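Long-range contact in gluconate kinase (Lactobacillus acidophilus, PDB 3LL3), which probably phosphorylates a sugar substrate, gluconate or xylulose, at the expense of ATP, as an FGGY-family carbohydrate kinase: residues I120-A132 / K273-A285. Residues are numbered along the deposited sequence; the frame is centred on the assembly and turned at random.
Sequences IYRKTGMPMHPMA and KIDPSASYFCYPA. With DXP (1-deoxy-D-xylulose-5-phosphate), chain D; XUL (D-xylulose), chain E.
Ala278 lays its methyl group over the centre of one face of the Tyr121 ring, CB standing 3.5 Å from the centroid in a CH-pi contact, while Asp275 N and Tyr280 O meet the hydroxyl at the ring's edge. That hydroxyl lies over one face of the Tyr280 ring, toward its rim. Phe281 and Tyr283 hold their rings nearly parallel and offset, Tyr283 CE2 over the face of Phe281 and Phe281 CD1 over that of Tyr283.

With CG anti to the backbone N (chi1 -179°), Tyr121 reaches from helix 116-124 into the loop 273-280. There its OH donates to Tyr280 O at 2.7 Å and receives the nearly straight bond (172°) from Asp275 N at 2.8 Å, an instance of one buried tyrosine hydroxyl satisfying both a main-chain donor and a main-chain acceptor. A phenylalanine in place of Tyr121 would probably leave Asp275 N and Tyr280 O without their common partner. The loop is also tied from within, since Asp275 OD2 accepts from Ser277 OG, Ser279 OG and Ser279 N.

Past the helix, Gly125 O takes the Cys282 N-H in its carbonyl plane, on a lone pair, at 3.0 Å. Backbones run so close here that a CB on Gly125 would collide with Cys282 O. Pro127 then sets CD against Phe281 CB at 3.4 Å, and a water bridges N of selenomethionine Met128 to Ala278 O.

Phe281 and Tyr283 approach xylulose, and Met131, also a selenomethionine, brings CE to 3.7 Å from Tyr283 OH; also from 120-132, His129 NE2 donates to a phosphate oxygen of 1-deoxy-D-xylulose-5-phosphate. The contact thus joins the two halves of an FGGY kinase, an actin-like ATPase fold, docking the end of helix 116-124 and the turn after it against loop 273-280 and the outermost strand 281-284 beside the sugar pocket.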
loop_
_atom_site.group_PDB
_atom_site.type_symbol
_atom_site.label_atom_id
_atom_site.label_comp_id
_atom_site.label_asym_id
_atom_site.label_seq_id
_atom_site.Cartn_x
_atom_site.Cartn_y
_atom_site.Cartn_z
ATOM N N ILE A 120 12.248 -26.595 20.056
ATOM C CA ILE A 120 11.303 -26.264 21.118
ATOM C C ILE A 120 9.855 -26.389 20.605
ATOM O O ILE A 120 8.979 -26.961 21.281
ATOM C CB ILE A 120 11.594 -24.860 21.701
ATOM C CG1 ILE A 120 12.834 -24.911 22.595
ATOM C CG2 ILE A 120 10.405 -24.331 22.509
ATOM C CD1 ILE A 120 13.390 -23.554 22.926
ATOM N N TYR A 121 9.614 -25.879 19.399
ATOM C CA TYR A 121 8.302 -26.015 18.766
ATOM C C TYR A 121 7.880 -27.478 18.568
ATOM O O TYR A 121 6.775 -27.863 18.907
ATOM C CB TYR A 121 8.240 -25.266 17.431
ATOM C CG TYR A 121 6.877 -25.392 16.811
ATOM C CD1 TYR A 121 5.794 -24.696 17.337
ATOM C CD2 TYR A 121 6.658 -26.230 15.724
ATOM C CE1 TYR A 121 4.520 -24.832 16.790
ATOM C CE2 TYR A 121 5.403 -26.364 15.162
ATOM C CZ TYR A 121 4.337 -25.666 15.701
ATOM O OH TYR A 121 3.092 -25.806 15.145
ATOM N N ARG A 122 8.767 -28.265 17.970
ATOM C CA ARG A 122 8.501 -29.685 17.791
ATOM C C ARG A 122 8.223 -30.372 19.130
ATOM O O ARG A 122 7.373 -31.250 19.182
ATOM C CB ARG A 122 9.657 -30.374 17.058
ATOM C CG ARG A 122 9.445 -30.617 15.574
ATOM C CD ARG A 122 10.682 -31.255 14.937
ATOM N NE ARG A 122 11.497 -30.244 14.273
ATOM C CZ ARG A 122 12.712 -29.878 14.658
ATOM N NH1 ARG A 122 13.353 -28.939 13.985
ATOM N NH2 ARG A 122 13.293 -30.455 15.697
ATOM N N LYS A 123 8.897 -29.963 20.208
ATOM C CA LYS A 123 8.703 -30.587 21.525
ATOM C C LYS A 123 7.456 -30.136 22.271
ATOM O O LYS A 123 6.833 -30.932 22.981
ATOM C CB LYS A 123 9.898 -30.324 22.446
ATOM C CG LYS A 123 11.090 -31.247 22.248
ATOM C CD LYS A 123 12.306 -30.684 22.973
ATOM C CE LYS A 123 13.520 -31.568 22.773
ATOM N NZ LYS A 123 13.325 -32.883 23.441
ATOM N N THR A 124 7.116 -28.856 22.151
ATOM C CA THR A 124 6.166 -28.261 23.097
ATOM C C THR A 124 4.983 -27.541 22.452
ATOM O O THR A 124 4.074 -27.118 23.150
ATOM C CB THR A 124 6.862 -27.263 24.050
ATOM O OG1 THR A 124 7.213 -26.071 23.327
ATOM C CG2 THR A 124 8.126 -27.883 24.690
ATOM N N GLY A 125 5.006 -27.386 21.133
ATOM C CA GLY A 125 3.936 -26.684 20.445
ATOM C C GLY A 125 4.040 -25.174 20.558
ATOM O O GLY A 125 3.125 -24.458 20.145
HETATM N N MSE A 126 5.135 -24.695 21.140
HETATM C CA MSE A 126 5.355 -23.263 21.319
HETATM C C MSE A 126 5.968 -22.598 20.085
HETATM O O MSE A 126 7.087 -22.928 19.686
HETATM C CB MSE A 126 6.237 -22.997 22.545
HETATM C CG MSE A 126 6.635 -21.537 22.702
HETATM SE SE MSE A 126 5.016 -20.399 22.944
HETATM C CE MSE A 126 5.807 -18.643 22.612
ATOM N N PRO A 127 5.224 -21.667 19.456
ATOM C CA PRO A 127 5.775 -20.928 18.316
ATOM C C PRO A 127 7.079 -20.213 18.645
ATOM O O PRO A 127 7.389 -19.964 19.818
ATOM C CB PRO A 127 4.676 -19.909 18.005
ATOM C CG PRO A 127 3.429 -20.594 18.394
ATOM C CD PRO A 127 3.777 -21.423 19.618
HETATM N N MSE A 128 7.843 -19.868 17.613
HETATM C CA MSE A 128 9.157 -19.288 17.866
HETATM C C MSE A 128 9.031 -17.798 18.168
HETATM O O MSE A 128 9.279 -16.945 17.306
HETATM C CB MSE A 128 10.096 -19.566 16.697
HETATM C CG MSE A 128 9.987 -20.997 16.208
HETATM SE SE MSE A 128 11.190 -21.353 14.718
HETATM C CE MSE A 128 9.932 -22.253 13.508
ATOM N N HIS A 129 8.639 -17.490 19.401
ATOM C CA HIS A 129 8.324 -16.122 19.773
ATOM C C HIS A 129 8.754 -15.842 21.200
ATOM O O HIS A 129 8.607 -16.706 22.057
ATOM C CB HIS A 129 6.811 -15.885 19.644
ATOM C CG HIS A 129 6.434 -14.436 19.643
ATOM N ND1 HIS A 129 6.259 -13.709 20.802
ATOM C CD2 HIS A 129 6.228 -13.569 18.619
ATOM C CE1 HIS A 129 5.940 -12.466 20.494
ATOM N NE2 HIS A 129 5.921 -12.351 19.175
ATOM N N PRO A 130 9.253 -14.623 21.461
ATOM C CA PRO A 130 9.788 -14.195 22.761
ATOM C C PRO A 130 8.772 -14.151 23.907
ATOM O O PRO A 130 9.158 -13.969 25.072
ATOM C CB PRO A 130 10.332 -12.785 22.470
ATOM C CG PRO A 130 9.599 -12.348 21.228
ATOM C CD PRO A 130 9.496 -13.604 20.422
HETATM N N MSE A 131 7.497 -14.340 23.594
HETATM C CA MSE A 131 6.448 -14.327 24.607
HETATM C C MSE A 131 6.571 -15.489 25.613
HETATM O O MSE A 131 6.129 -15.373 26.762
HETATM C CB MSE A 131 5.075 -14.385 23.936
HETATM C CG MSE A 131 4.790 -15.704 23.221
HETATM SE SE MSE A 131 3.145 -15.623 22.078
HETATM C CE MSE A 131 3.151 -17.407 21.297
ATOM N N ALA A 132 7.160 -16.597 25.170
ATOM C CA ALA A 132 7.280 -17.812 25.981
ATOM C C ALA A 132 8.268 -17.687 27.139
ATOM O O ALA A 132 9.394 -17.195 26.963
ATOM C CB ALA A 132 7.672 -19.005 25.108
ATOM N N LYS A 273 -0.741 -31.898 17.311
ATOM C CA LYS A 273 -0.575 -31.728 15.901
ATOM C C LYS A 273 0.181 -30.446 15.776
ATOM O O LYS A 273 -0.212 -29.420 16.330
ATOM C CB LYS A 273 -1.921 -31.658 15.177
ATOM C CG LYS A 273 -1.758 -31.324 13.690
ATOM C CD LYS A 273 -3.093 -30.958 13.013
ATOM C CE LYS A 273 -2.836 -30.495 11.573
ATOM N NZ LYS A 273 -4.072 -30.019 10.880
ATOM N N ILE A 274 1.309 -30.514 15.100
ATOM C CA ILE A 274 2.117 -29.337 14.956
ATOM C C ILE A 274 2.265 -29.055 13.499
ATOM O O ILE A 274 2.091 -29.937 12.654
ATOM C CB ILE A 274 3.495 -29.507 15.622
ATOM C CG1 ILE A 274 4.174 -30.780 15.119
ATOM C CG2 ILE A 274 3.345 -29.539 17.125
ATOM C CD1 ILE A 274 5.628 -30.877 15.522
ATOM N N ASP A 275 2.571 -27.806 13.207
ATOM C CA ASP A 275 2.678 -27.355 11.849
ATOM C C ASP A 275 4.136 -27.396 11.394
ATOM O O ASP A 275 5.015 -26.860 12.070
ATOM C CB ASP A 275 2.164 -25.936 11.759
ATOM C CG ASP A 275 2.206 -25.409 10.366
ATOM O OD1 ASP A 275 1.752 -26.116 9.451
ATOM O OD2 ASP A 275 2.721 -24.298 10.178
ATOM N N PRO A 276 4.395 -28.039 10.248
ATOM C CA PRO A 276 5.739 -28.057 9.661
ATOM C C PRO A 276 6.369 -26.663 9.584
ATOM O O PRO A 276 7.591 -26.536 9.686
ATOM C CB PRO A 276 5.489 -28.611 8.256
ATOM C CG PRO A 276 4.313 -29.516 8.430
ATOM C CD PRO A 276 3.440 -28.853 9.471
ATOM N N SER A 277 5.562 -25.623 9.416
ATOM C CA SER A 277 6.122 -24.273 9.389
ATOM C C SER A 277 5.935 -23.523 10.704
ATOM O O SER A 277 6.179 -22.321 10.785
ATOM C CB SER A 277 5.574 -23.461 8.210
ATOM O OG SER A 277 4.236 -23.828 7.885
ATOM N N ALA A 278 5.535 -24.243 11.742
ATOM C CA ALA A 278 5.324 -23.625 13.047
ATOM C C ALA A 278 4.472 -22.356 12.966
ATOM O O ALA A 278 4.760 -21.361 13.621
ATOM C CB ALA A 278 6.662 -23.331 13.732
ATOM N N SER A 279 3.408 -22.388 12.175
ATOM C CA SER A 279 2.614 -21.180 12.015
ATOM C C SER A 279 1.479 -21.058 13.029
ATOM O O SER A 279 0.839 -20.013 13.099
ATOM C CB SER A 279 2.088 -21.062 10.586
ATOM O OG SER A 279 1.145 -22.084 10.331
ATOM N N TYR A 280 1.233 -22.114 13.811
ATOM C CA TYR A 280 0.209 -22.062 14.856
ATOM C C TYR A 280 0.690 -22.807 16.095
ATOM O O TYR A 280 1.518 -23.717 15.990
ATOM C CB TYR A 280 -1.148 -22.633 14.371
ATOM C CG TYR A 280 -1.097 -24.076 13.921
ATOM C CD1 TYR A 280 -1.064 -25.115 14.847
ATOM C CD2 TYR A 280 -1.093 -24.402 12.569
ATOM C CE1 TYR A 280 -1.012 -26.447 14.435
ATOM C CE2 TYR A 280 -1.042 -25.721 12.144
ATOM C CZ TYR A 280 -0.996 -26.740 13.077
ATOM O OH TYR A 280 -0.941 -28.048 12.661
ATOM N N PHE A 281 0.184 -22.430 17.266
ATOM C CA PHE A 281 0.620 -23.093 18.475
ATOM C C PHE A 281 -0.182 -24.368 18.674
ATOM O O PHE A 281 -1.268 -24.527 18.106
ATOM C CB PHE A 281 0.508 -22.170 19.701
ATOM C CG PHE A 281 -0.924 -21.717 20.033
ATOM C CD1 PHE A 281 -1.888 -22.629 20.450
ATOM C CD2 PHE A 281 -1.273 -20.380 19.966
ATOM C CE1 PHE A 281 -3.173 -22.219 20.789
ATOM C CE2 PHE A 281 -2.569 -19.952 20.292
ATOM C CZ PHE A 281 -3.516 -20.877 20.707
ATOM N N CYS A 282 0.357 -25.271 19.479
ATOM C CA CYS A 282 -0.397 -26.430 19.952
ATOM C C CYS A 282 -0.202 -26.545 21.464
ATOM O O CYS A 282 0.896 -26.879 21.928
ATOM C CB CYS A 282 0.033 -27.707 19.226
ATOM S SG CYS A 282 -0.671 -29.259 19.876
ATOM N N TYR A 283 -1.253 -26.217 22.218
ATOM C CA TYR A 283 -1.213 -26.174 23.685
ATOM C C TYR A 283 -2.125 -27.264 24.244
ATOM O O TYR A 283 -3.366 -27.154 24.157
ATOM C CB TYR A 283 -1.708 -24.827 24.246
ATOM C CG TYR A 283 -0.945 -23.590 23.799
ATOM C CD1 TYR A 283 0.397 -23.664 23.427
ATOM C CD2 TYR A 283 -1.560 -22.337 23.791
ATOM C CE1 TYR A 283 1.097 -22.532 23.041
ATOM C CE2 TYR A 283 -0.872 -21.198 23.391
ATOM C CZ TYR A 283 0.460 -21.306 23.020
ATOM O OH TYR A 283 1.166 -20.190 22.635
ATOM N N PRO A 284 -1.527 -28.315 24.823
ATOM C CA PRO A 284 -2.330 -29.397 25.418
ATOM C C PRO A 284 -3.307 -28.899 26.491
ATOM O O PRO A 284 -2.997 -27.938 27.207
ATOM C CB PRO A 284 -1.274 -30.313 26.065
ATOM C CG PRO A 284 -0.014 -30.051 25.318
ATOM C CD PRO A 284 -0.079 -28.600 24.857
ATOM N N ALA A 285 -4.461 -29.553 26.603
ATOM C CA ALA A 285 -5.399 -29.306 27.697
ATOM C C ALA A 285 -5.470 -30.560 28.590
ATOM O O ALA A 285 -5.627 -30.481 29.814
ATOM C CB ALA A 285 -6.791 -28.950 27.132
HETATM C C1 DXP D . 9.120 -3.832 17.636
HETATM C C2 DXP D . 7.647 -3.327 17.603
HETATM C C3 DXP D . 6.640 -4.063 18.521
HETATM C C4 DXP D . 6.697 -5.564 18.170
HETATM C C5 DXP D . 5.597 -6.594 18.527
HETATM O O2 DXP D . 7.266 -2.696 16.674
HETATM O O3 DXP D . 5.424 -3.426 18.545
HETATM O O4 DXP D . 7.141 -5.674 16.855
HETATM O O5 DXP D . 5.176 -7.470 17.514
HETATM P P DXP D . 4.918 -9.106 17.632
HETATM O O2P DXP D . 6.307 -9.875 17.508
HETATM O O1P DXP D . 3.997 -9.417 18.906
HETATM O O3P DXP D . 4.267 -9.584 16.472
HETATM C C1 XUL E . -2.894 -17.192 23.632
HETATM C C2 XUL E . -1.571 -16.444 23.391
HETATM C C3 XUL E . -1.400 -14.978 23.878
HETATM C C4 XUL E . -2.464 -14.475 24.874
HETATM C C5 XUL E . -2.342 -15.094 26.279
HETATM O O1 XUL E . -3.519 -17.468 22.401
HETATM O O2 XUL E . -0.688 -16.992 22.776
HETATM O O3 XUL E . -1.454 -14.112 22.772
HETATM O O4 XUL E . -2.313 -13.077 24.978
HETATM O O5 XUL E . -2.928 -14.265 27.254
HETATM O O HOH W 1 6.801 -19.950 15.015
#